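Local coordinates for transcriptional activator TenA-1 (Sulfolobus solfataricus P2, PDB 2QZC), which is probably a TenA-like thiaminase of the haem oxygenase-like fold, acting in thiamin breakdown or salvage despite its name as a transcriptional activator, at the interface of chains A and B. Numbering follows the deposited sequence. Chains: chain A/B, Transcriptional activator TenA-1.

The interface of chains A and B. Residues chain A 57, 60-61, 63-64, 75, 79; chain B 60-61, 63-64, 75.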
# COMPACT_ATOMS: atom_id res chain seq x y z
N ARG A 57 -5.54 5.12 3.80
CA ARG A 57 -5.06 4.36 4.95
C ARG A 57 -5.81 3.05 5.13
O ARG A 57 -5.23 1.97 5.41
CB ARG A 57 -5.08 5.22 6.21
CG ARG A 57 -4.07 6.37 6.14
CD ARG A 57 -4.19 7.20 7.42
NE ARG A 57 -3.32 8.38 7.42
CZ ARG A 57 -2.01 8.37 7.72
NH1 ARG A 57 -1.41 7.27 8.03
NH2 ARG A 57 -1.31 9.50 7.72
N LEU A 60 -4.72 0.53 2.58
CA LEU A 60 -3.43 -0.09 2.94
C LEU A 60 -3.60 -1.23 3.96
O LEU A 60 -3.10 -2.36 3.73
CB LEU A 60 -2.46 0.96 3.46
CG LEU A 60 -1.95 1.95 2.42
CD1 LEU A 60 -1.30 3.19 3.09
CD2 LEU A 60 -0.97 1.23 1.44
N ILE A 61 -4.39 -1.02 5.02
CA ILE A 61 -4.70 -2.05 6.02
C ILE A 61 -5.37 -3.23 5.35
O ILE A 61 -5.00 -4.39 5.57
CB ILE A 61 -5.73 -1.54 7.14
CG1 ILE A 61 -5.19 -0.40 7.96
CG2 ILE A 61 -6.13 -2.72 8.08
CD1 ILE A 61 -6.25 0.37 8.76
N SER A 63 -5.56 -4.15 2.16
CA SER A 63 -4.82 -4.81 1.09
C SER A 63 -3.81 -5.83 1.65
O SER A 63 -3.49 -6.81 0.96
CB SER A 63 -4.17 -3.79 0.15
OG SER A 63 -3.16 -3.07 0.82
N SER A 64 -3.36 -5.63 2.88
CA SER A 64 -2.47 -6.61 3.54
C SER A 64 -3.11 -7.99 3.67
O SER A 64 -2.39 -8.99 3.92
CB SER A 64 -2.08 -6.13 4.93
OG SER A 64 -3.15 -6.24 5.87
N LEU A 75 -2.59 -1.44 -6.09
CA LEU A 75 -1.60 -0.56 -5.42
C LEU A 75 -0.65 0.11 -6.41
O LEU A 75 -0.29 1.27 -6.21
CB LEU A 75 -0.84 -1.29 -4.33
CG LEU A 75 -1.67 -1.78 -3.12
CD1 LEU A 75 -0.93 -2.84 -2.33
CD2 LEU A 75 -2.08 -0.62 -2.23
N PHE A 79 -0.70 4.15 -6.16
CA PHE A 79 0.57 4.79 -5.79
C PHE A 79 1.51 5.10 -6.98
O PHE A 79 2.71 5.19 -6.82
CB PHE A 79 1.26 3.99 -4.67
CG PHE A 79 0.52 4.04 -3.39
CD1 PHE A 79 0.62 5.17 -2.58
CD2 PHE A 79 -0.33 3.02 -3.01
CE1 PHE A 79 -0.09 5.25 -1.40
CE2 PHE A 79 -1.06 3.09 -1.84
CZ PHE A 79 -0.93 4.22 -1.02
N LEU B 60 2.34 -2.91 4.30
CA LEU B 60 1.02 -2.33 4.00
C LEU B 60 0.27 -1.97 5.27
O LEU B 60 -0.20 -0.83 5.43
CB LEU B 60 0.22 -3.22 3.05
CG LEU B 60 0.77 -3.33 1.61
CD1 LEU B 60 0.18 -4.51 0.86
CD2 LEU B 60 0.53 -2.02 0.83
N ILE B 61 0.21 -2.92 6.22
CA ILE B 61 -0.46 -2.66 7.52
C ILE B 61 0.22 -1.51 8.26
O ILE B 61 -0.45 -0.62 8.78
CB ILE B 61 -0.30 -3.90 8.53
CG1 ILE B 61 -0.94 -5.17 7.99
CG2 ILE B 61 -0.99 -3.55 9.87
CD1 ILE B 61 -0.45 -6.49 8.69
N SER B 63 2.18 0.93 7.13
CA SER B 63 2.15 2.22 6.44
C SER B 63 0.83 2.96 6.69
O SER B 63 0.78 4.21 6.64
CB SER B 63 2.45 2.03 4.94
OG SER B 63 1.40 1.31 4.32
N SER B 64 -0.25 2.23 6.97
CA SER B 64 -1.50 2.87 7.28
C SER B 64 -1.46 3.76 8.53
O SER B 64 -2.34 4.58 8.71
CB SER B 64 -2.64 1.87 7.50
OG SER B 64 -2.47 1.17 8.76
N LEU B 75 5.90 3.95 -0.63
CA LEU B 75 4.98 3.08 -1.39
C LEU B 75 5.08 3.32 -2.91
O LEU B 75 4.95 2.36 -3.67
CB LEU B 75 3.55 3.23 -0.89
CG LEU B 75 3.28 2.79 0.56
CD1 LEU B 75 1.95 3.41 1.02
CD2 LEU B 75 3.29 1.28 0.74
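One face of the A:Phe79 ring carries the methyl CD1 of B:Leu75, which stands 3.5 Å above the ring plane, displaced toward the rim at CZ and CE1, a CH-pi contact; methyl CD2 of A:Leu75, from the same chain, lies at the ring edge. The other flat group, the guanidinium of A:Arg57, meets the B:Ser64 carbonyl at its edge. In this all-helical TenA/THI-4 family protein, of haem oxygenase-like fold, this patch of a two-fold symmetric interface joins the C-terminal ends of helices 38-63, with Leu75 of helix 68-78 and A:Phe79 beside them; the dimer may or may not be the biological one. A:Arg57 is extended from CG to NE, and its NH1 donates to B:Ser64 O at 2.9 Å (155° at H). The acceptor is nearly in the guanidinium plane, whereas the donor sits 66° out of the carbonyl plane, so no lone pair is addressed directly. An alanine here would remove the guanidinium and would probably cost this cross-chain bond, leaving the B:Ser64 carbonyl less firmly held. Near the two-fold axis A:Leu60 and B:Leu60 cross at about a right angle, their CD2 methyls 3.6 Å apart. Each also reaches tip to tip toward the partner's Leu75, A:Leu60 CD2 lying 3.7 Å from B:Leu75 CD1. A:Ile61 CG1 presses to 3.4 Å from B:Ser64 CB, closer than two carbons normally pack. The hydroxyl of B:Ser64, with OG wedged between the backbone N and the carbonyl carbon (chi1 72°), turns back to its own helix end, OG donating in the carbonyl plane to B:Ile61 O at 2.7 Å, which should hold its rotation and keep CB against A:Ile61.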